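Local atomic coordinates of NOVP (Streptomyces caeruleus, PDB entry 2WK1), a protein that transfers a methyl group from S-adenosyl-L-methionine to the 4-hydroxyl of the noviose sugar in the penultimate step of novobiocin biosynthesis. Residues W116-R129 and V177-V191. Numbering follows the deposited sequence.
Sequences WRGGACILMRGILR and VRRNFRNYDLLDEQV. With SAH (S-adenosyl-L-homocysteine), chain B.
Arg125 grips Asp188 side-on, NE bonding OD1 at 3.0 Å and NH2 bonding OD2 at 2.7 Å, a salt bridge that suits arginine and carboxylate. Both nitrogens meet syn sides of the carboxylate, the two planes 32° apart. The backbone N of Gln190 reaches OD1 from the opposite face, closing an Asx turn that fixes the carboxylate, while the Gln190 amide stacks over the guanidinium and its NE2 bonds Val133 O and Arg136 O. Arg125 CG, anti to the backbone N, lies against Leu186 CB; the bend at chi2 (65°) carries CD past Val191 CG2 (3.7 Å) and NE to Asp188. At the other end Asn180 ND2 donates to Arg117 O (2.9 Å), nearly straight and on a lone pair, satisfying a loop carbonyl ahead of the helix. That helix, 119-130, follows strand 109-113 of the Rossmann-like methyltransferase sheet; in the turn between them, Trp116 N bonds O3' of S-adenosylhomocysteine. The axes of segments 177-183 and 119-129 cross at -38°; helix 174-183 ends in a Schellman motif at Asp185 and leads to edge strand 191-195. Between the helices, branched Ile122 serves two rings: CG1 sits 3.5 Å from the Phe181 centroid, almost on its normal, and CG2 lies over Tyr184, whose OH bonds His83. Val191 CG1 lies against the opposite Phe181 face, toward its rim. Gly118, with positive phi, has no CB to crowd Val177 CG1.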
loop_
_atom_site.group_PDB
_atom_site.type_symbol
_atom_site.label_atom_id
_atom_site.label_comp_id
_atom_site.label_asym_id
_atom_site.label_seq_id
_atom_site.Cartn_x
_atom_site.Cartn_y
_atom_site.Cartn_z
ATOM N N TRP A 116 -16.742 -7.340 4.429
ATOM C CA TRP A 116 -15.691 -7.626 5.423
ATOM C C TRP A 116 -14.958 -6.333 5.796
ATOM O O TRP A 116 -15.618 -5.389 6.250
ATOM C CB TRP A 116 -14.758 -8.740 4.921
ATOM C CG TRP A 116 -13.853 -9.299 5.947
ATOM C CD1 TRP A 116 -14.218 -9.772 7.172
ATOM C CD2 TRP A 116 -12.449 -9.584 5.810
ATOM N NE1 TRP A 116 -13.132 -10.292 7.829
ATOM C CE2 TRP A 116 -12.029 -10.189 7.026
ATOM C CE3 TRP A 116 -11.497 -9.346 4.809
ATOM C CZ2 TRP A 116 -10.715 -10.590 7.234
ATOM C CZ3 TRP A 116 -10.196 -9.768 5.023
ATOM C CH2 TRP A 116 -9.815 -10.369 6.229
ATOM N N ARG A 117 -13.632 -6.267 5.656
ATOM C CA ARG A 117 -12.881 -5.067 6.015
ATOM C C ARG A 117 -13.012 -3.918 5.019
ATOM O O ARG A 117 -12.542 -2.813 5.286
ATOM C CB ARG A 117 -11.416 -5.412 6.237
ATOM C CG ARG A 117 -11.185 -6.337 7.444
ATOM C CD ARG A 117 -9.739 -6.798 7.472
ATOM N NE ARG A 117 -9.460 -7.592 8.665
ATOM C CZ ARG A 117 -8.428 -8.422 8.781
ATOM N NH1 ARG A 117 -7.554 -8.545 7.817
ATOM N NH2 ARG A 117 -8.275 -9.145 9.875
ATOM N N GLY A 118 -13.670 -4.177 3.888
ATOM C CA GLY A 118 -14.016 -3.144 2.938
ATOM C C GLY A 118 -13.157 -3.009 1.716
ATOM O O GLY A 118 -13.438 -2.162 0.871
ATOM N N GLY A 119 -12.141 -3.853 1.569
ATOM C CA GLY A 119 -11.165 -3.646 0.514
ATOM C C GLY A 119 -11.671 -3.659 -0.913
ATOM O O GLY A 119 -11.177 -2.906 -1.750
ATOM N N ALA A 120 -12.619 -4.529 -1.229
ATOM C CA ALA A 120 -13.171 -4.551 -2.599
ATOM C C ALA A 120 -13.903 -3.246 -2.919
ATOM O O ALA A 120 -13.791 -2.705 -4.027
ATOM C CB ALA A 120 -14.101 -5.748 -2.789
ATOM N N CYS A 121 -14.622 -2.718 -1.935
ATOM C CA CYS A 121 -15.307 -1.453 -2.087
ATOM C C CYS A 121 -14.350 -0.268 -2.120
ATOM O O CYS A 121 -14.592 0.694 -2.858
ATOM C CB CYS A 121 -16.348 -1.230 -1.006
ATOM S SG CYS A 121 -17.696 -2.360 -1.025
ATOM N N ILE A 122 -13.251 -0.333 -1.371
ATOM C CA ILE A 122 -12.215 0.689 -1.463
ATOM C C ILE A 122 -11.653 0.699 -2.862
ATOM O O ILE A 122 -11.454 1.768 -3.427
ATOM C CB ILE A 122 -11.132 0.461 -0.381
ATOM C CG1 ILE A 122 -11.718 0.690 1.014
ATOM C CG2 ILE A 122 -9.909 1.356 -0.613
ATOM C CD1 ILE A 122 -10.851 0.168 2.159
ATOM N N LEU A 123 -11.363 -0.467 -3.436
ATOM C CA LEU A 123 -10.916 -0.490 -4.817
ATOM C C LEU A 123 -11.912 0.166 -5.766
ATOM O O LEU A 123 -11.522 0.964 -6.625
ATOM C CB LEU A 123 -10.596 -1.926 -5.279
ATOM C CG LEU A 123 -10.097 -2.016 -6.746
ATOM C CD1 LEU A 123 -8.812 -1.279 -6.976
ATOM C CD2 LEU A 123 -9.967 -3.470 -7.214
ATOM N N MET A 124 -13.187 -0.175 -5.635
ATOM C CA MET A 124 -14.198 0.443 -6.500
ATOM C C MET A 124 -14.135 1.963 -6.410
ATOM O O MET A 124 -14.176 2.656 -7.423
ATOM C CB MET A 124 -15.576 -0.060 -6.117
ATOM C CG MET A 124 -15.795 -1.521 -6.418
ATOM S SD MET A 124 -17.512 -2.000 -5.920
ATOM C CE MET A 124 -17.508 -3.734 -6.428
ATOM N N ARG A 125 -14.059 2.505 -5.192
ATOM C CA ARG A 125 -13.983 3.944 -5.058
ATOM C C ARG A 125 -12.692 4.499 -5.639
ATOM O O ARG A 125 -12.693 5.563 -6.251
ATOM C CB ARG A 125 -14.127 4.363 -3.589
ATOM C CG ARG A 125 -14.029 5.861 -3.338
ATOM C CD ARG A 125 -15.152 6.633 -3.958
ATOM N NE ARG A 125 -14.979 8.093 -3.972
ATOM C CZ ARG A 125 -14.495 8.784 -4.995
ATOM N NH1 ARG A 125 -14.053 8.174 -6.062
ATOM N NH2 ARG A 125 -14.511 10.106 -4.970
ATOM N N GLY A 126 -11.592 3.779 -5.457
ATOM C CA GLY A 126 -10.318 4.195 -6.040
ATOM C C GLY A 126 -10.314 4.227 -7.551
ATOM O O GLY A 126 -9.699 5.104 -8.130
ATOM N N ILE A 127 -10.991 3.282 -8.195
ATOM C CA ILE A 127 -11.058 3.272 -9.651
ATOM C C ILE A 127 -11.818 4.516 -10.112
ATOM O O ILE A 127 -11.412 5.186 -11.059
ATOM C CB ILE A 127 -11.710 1.991 -10.169
ATOM C CG1 ILE A 127 -10.904 0.741 -9.796
ATOM C CG2 ILE A 127 -11.873 2.085 -11.680
ATOM C CD1 ILE A 127 -11.744 -0.542 -9.826
ATOM N N LEU A 128 -12.919 4.836 -9.433
ATOM C CA LEU A 128 -13.651 6.053 -9.773
ATOM C C LEU A 128 -12.726 7.276 -9.635
ATOM O O LEU A 128 -12.704 8.157 -10.490
ATOM C CB LEU A 128 -14.893 6.236 -8.916
ATOM C CG LEU A 128 -15.979 5.163 -9.066
ATOM C CD1 LEU A 128 -17.162 5.479 -8.154
ATOM C CD2 LEU A 128 -16.463 4.977 -10.514
ATOM N N ARG A 129 -11.970 7.341 -8.553
ATOM C CA ARG A 129 -11.056 8.462 -8.318
ATOM C C ARG A 129 -9.990 8.557 -9.403
ATOM O O ARG A 129 -9.688 9.655 -9.901
ATOM C CB ARG A 129 -10.425 8.327 -6.929
ATOM C CG ARG A 129 -9.487 9.459 -6.515
ATOM C CD ARG A 129 -10.169 10.463 -5.669
ATOM N NE ARG A 129 -9.245 11.489 -5.199
ATOM C CZ ARG A 129 -8.830 12.532 -5.917
ATOM N NH1 ARG A 129 -9.210 12.695 -7.172
ATOM N NH2 ARG A 129 -7.994 13.414 -5.369
ATOM N N VAL A 177 -14.613 -0.292 8.951
ATOM C CA VAL A 177 -14.646 -0.132 7.494
ATOM C C VAL A 177 -14.470 1.329 7.089
ATOM O O VAL A 177 -13.715 1.647 6.180
ATOM C CB VAL A 177 -15.894 -0.779 6.888
ATOM C CG1 VAL A 177 -15.985 -0.487 5.382
ATOM C CG2 VAL A 177 -15.934 -2.291 7.179
ATOM N N ARG A 178 -15.189 2.228 7.770
ATOM C CA ARG A 178 -15.018 3.644 7.515
ATOM C C ARG A 178 -13.571 4.116 7.719
ATOM O O ARG A 178 -13.048 4.904 6.924
ATOM C CB ARG A 178 -15.984 4.469 8.362
ATOM C CG ARG A 178 -17.406 4.385 7.868
ATOM C CD ARG A 178 -18.360 5.066 8.857
ATOM N NE ARG A 178 -19.669 5.114 8.252
ATOM C CZ ARG A 178 -20.100 6.078 7.464
ATOM N NH1 ARG A 178 -19.348 7.136 7.244
ATOM N NH2 ARG A 178 -21.318 5.985 6.952
ATOM N N ARG A 179 -12.967 3.678 8.817
ATOM C CA ARG A 179 -11.587 4.017 9.072
ATOM C C ARG A 179 -10.687 3.516 7.939
ATOM O O ARG A 179 -9.764 4.207 7.522
ATOM C CB ARG A 179 -11.111 3.450 10.417
ATOM C CG ARG A 179 -9.693 3.831 10.786
ATOM N N ASN A 180 -10.945 2.311 7.455
ATOM C CA ASN A 180 -10.140 1.768 6.362
ATOM C C ASN A 180 -10.266 2.636 5.106
ATOM O O ASN A 180 -9.258 2.947 4.456
ATOM C CB ASN A 180 -10.511 0.316 6.094
ATOM C CG ASN A 180 -10.057 -0.603 7.200
ATOM O OD1 ASN A 180 -9.192 -0.231 8.014
ATOM N ND2 ASN A 180 -10.622 -1.796 7.258
ATOM N N PHE A 181 -11.482 3.072 4.759
ATOM C CA PHE A 181 -11.635 4.005 3.640
ATOM C C PHE A 181 -10.831 5.294 3.891
ATOM O O PHE A 181 -10.163 5.818 2.991
ATOM C CB PHE A 181 -13.101 4.393 3.416
ATOM C CG PHE A 181 -13.863 3.484 2.498
ATOM C CD1 PHE A 181 -14.495 2.350 2.966
ATOM C CD2 PHE A 181 -13.993 3.797 1.147
ATOM C CE1 PHE A 181 -15.205 1.538 2.120
ATOM C CE2 PHE A 181 -14.704 2.973 0.295
ATOM C CZ PHE A 181 -15.324 1.869 0.768
ATOM N N ARG A 182 -10.921 5.818 5.116
ATOM C CA ARG A 182 -10.203 7.042 5.445
ATOM C C ARG A 182 -8.692 6.878 5.322
ATOM O O ARG A 182 -8.003 7.815 4.894
ATOM C CB ARG A 182 -10.573 7.504 6.842
ATOM C CG ARG A 182 -10.019 8.887 7.154
ATOM C CD ARG A 182 -10.818 9.640 8.162
ATOM N NE ARG A 182 -10.979 8.910 9.402
ATOM C CZ ARG A 182 -10.944 9.484 10.612
ATOM N NH1 ARG A 182 -10.722 10.795 10.741
ATOM N NH2 ARG A 182 -11.101 8.739 11.698
ATOM N N ASN A 183 -8.183 5.679 5.638
ATOM C CA ASN A 183 -6.746 5.396 5.545
ATOM C C ASN A 183 -6.217 5.574 4.120
ATOM O O ASN A 183 -5.038 5.865 3.910
ATOM C CB ASN A 183 -6.413 3.972 6.016
ATOM C CG ASN A 183 -6.513 3.780 7.514
ATOM O OD1 ASN A 183 -6.677 4.714 8.280
ATOM N ND2 ASN A 183 -6.442 2.523 7.930
ATOM N N TYR A 184 -7.083 5.323 3.138
ATOM C CA TYR A 184 -6.735 5.508 1.710
ATOM C C TYR A 184 -7.141 6.885 1.196
ATOM O O TYR A 184 -6.982 7.170 0.015
ATOM C CB TYR A 184 -7.445 4.450 0.832
ATOM C CG TYR A 184 -6.928 3.036 1.000
ATOM C CD1 TYR A 184 -7.363 2.232 2.044
ATOM C CD2 TYR A 184 -5.989 2.507 0.130
ATOM C CE1 TYR A 184 -6.899 0.958 2.202
ATOM C CE2 TYR A 184 -5.520 1.220 0.268
ATOM C CZ TYR A 184 -5.961 0.446 1.315
ATOM O OH TYR A 184 -5.446 -0.830 1.440
ATOM N N ASP A 185 -7.689 7.728 2.079
ATOM C CA ASP A 185 -8.236 8.994 1.679
ATOM C C ASP A 185 -9.356 8.898 0.691
ATOM O O ASP A 185 -9.466 9.724 -0.232
ATOM C CB ASP A 185 -6.976 10.180 1.023
ATOM C CG ASP A 185 -7.660 11.609 1.345
ATOM O OD1 ASP A 185 -6.817 12.094 0.842
ATOM O OD2 ASP A 185 -8.684 11.796 1.905
ATOM N N LEU A 186 -10.195 7.896 0.882
ATOM C CA LEU A 186 -11.298 7.647 -0.025
ATOM C C LEU A 186 -12.670 7.664 0.651
ATOM O O LEU A 186 -13.666 7.241 0.047
ATOM C CB LEU A 186 -11.078 6.327 -0.782
ATOM C CG LEU A 186 -9.930 6.327 -1.795
ATOM C CD1 LEU A 186 -9.645 4.900 -2.293
ATOM C CD2 LEU A 186 -10.231 7.234 -2.951
ATOM N N LEU A 187 -12.756 8.149 1.888
ATOM C CA LEU A 187 -14.060 8.264 2.542
ATOM C C LEU A 187 -14.656 9.615 2.203
ATOM O O LEU A 187 -14.311 10.628 2.808
ATOM C CB LEU A 187 -13.950 8.063 4.053
ATOM C CG LEU A 187 -15.291 7.980 4.799
ATOM C CD1 LEU A 187 -16.097 6.735 4.403
ATOM C CD2 LEU A 187 -15.036 8.015 6.326
ATOM N N ASP A 188 -15.530 9.657 1.216
ATOM C CA ASP A 188 -16.119 10.933 0.791
ATOM C C ASP A 188 -17.565 10.736 0.375
ATOM O O ASP A 188 -18.169 9.689 0.623
ATOM C CB ASP A 188 -15.276 11.590 -0.321
ATOM C CG ASP A 188 -15.445 10.931 -1.687
ATOM O OD1 ASP A 188 -16.026 9.838 -1.822
ATOM O OD2 ASP A 188 -14.973 11.537 -2.695
ATOM N N GLU A 189 -18.138 11.731 -0.286
ATOM C CA GLU A 189 -19.539 11.691 -0.612
ATOM C C GLU A 189 -19.952 10.614 -1.592
ATOM O O GLU A 189 -21.124 10.285 -1.673
ATOM C CB GLU A 189 -20.044 13.057 -1.072
ATOM C CG GLU A 189 -19.429 13.572 -2.325
ATOM C CD GLU A 189 -18.092 14.322 -2.127
ATOM O OE1 GLU A 189 -17.443 14.288 -1.022
ATOM O OE2 GLU A 189 -17.684 14.960 -3.137
ATOM N N GLN A 190 -18.992 10.054 -2.330
ATOM C CA GLN A 190 -19.312 9.013 -3.316
ATOM C C GLN A 190 -19.252 7.608 -2.722
ATOM O O GLN A 190 -19.284 6.650 -3.476
ATOM C CB GLN A 190 -18.405 9.145 -4.544
ATOM C CG GLN A 190 -18.728 10.351 -5.385
ATOM C CD GLN A 190 -17.773 10.558 -6.527
ATOM O OE1 GLN A 190 -17.050 11.582 -6.582
ATOM N NE2 GLN A 190 -17.746 9.598 -7.459
ATOM N N VAL A 191 -19.141 7.483 -1.406
ATOM C CA VAL A 191 -19.244 6.216 -0.712
ATOM C C VAL A 191 -20.468 6.278 0.171
ATOM O O VAL A 191 -20.611 7.218 0.981
ATOM C CB VAL A 191 -17.987 5.897 0.147
ATOM C CG1 VAL A 191 -18.121 4.518 0.772
ATOM C CG2 VAL A 191 -16.709 6.011 -0.693
HETATM N N SAH B . -15.930 -8.988 -0.134
HETATM C CA SAH B . -15.120 -9.131 1.124
HETATM C CB SAH B . -15.412 -10.479 1.786
HETATM C CG SAH B . -16.845 -10.624 2.278
HETATM S SD SAH B . -16.957 -11.772 3.657
HETATM C C SAH B . -13.665 -8.867 0.849
HETATM O O SAH B . -12.800 -9.313 1.612
HETATM O OXT SAH B . -13.361 -8.130 -0.078
HETATM C "C5'" SAH B . -18.740 -12.006 3.778
HETATM C "C4'" SAH B . -19.471 -10.738 4.272
HETATM O "O4'" SAH B . -20.887 -10.903 4.012
HETATM C "C3'" SAH B . -19.301 -10.431 5.759
HETATM O "O3'" SAH B . -18.797 -9.102 5.981
HETATM C "C2'" SAH B . -20.730 -10.617 6.314
HETATM O "O2'" SAH B . -21.070 -9.766 7.410
HETATM C "C1'" SAH B . -21.616 -10.323 5.098
HETATM N N9 SAH B . -22.932 -10.965 5.055
HETATM C C8 SAH B . -23.165 -12.244 4.663
HETATM N N7 SAH B . -24.497 -12.490 4.604
HETATM C C5 SAH B . -25.118 -11.333 4.942
HETATM C C6 SAH B . -26.488 -10.893 5.023
HETATM N N6 SAH B . -27.474 -11.738 4.770
HETATM N N1 SAH B . -26.724 -9.620 5.361
HETATM C C2 SAH B . -25.727 -8.743 5.579
HETATM N N3 SAH B . -24.429 -9.060 5.529
HETATM C C4 SAH B . -24.104 -10.325 5.191
HETATM O O HOH W 1 -7.903 10.151 -2.824
#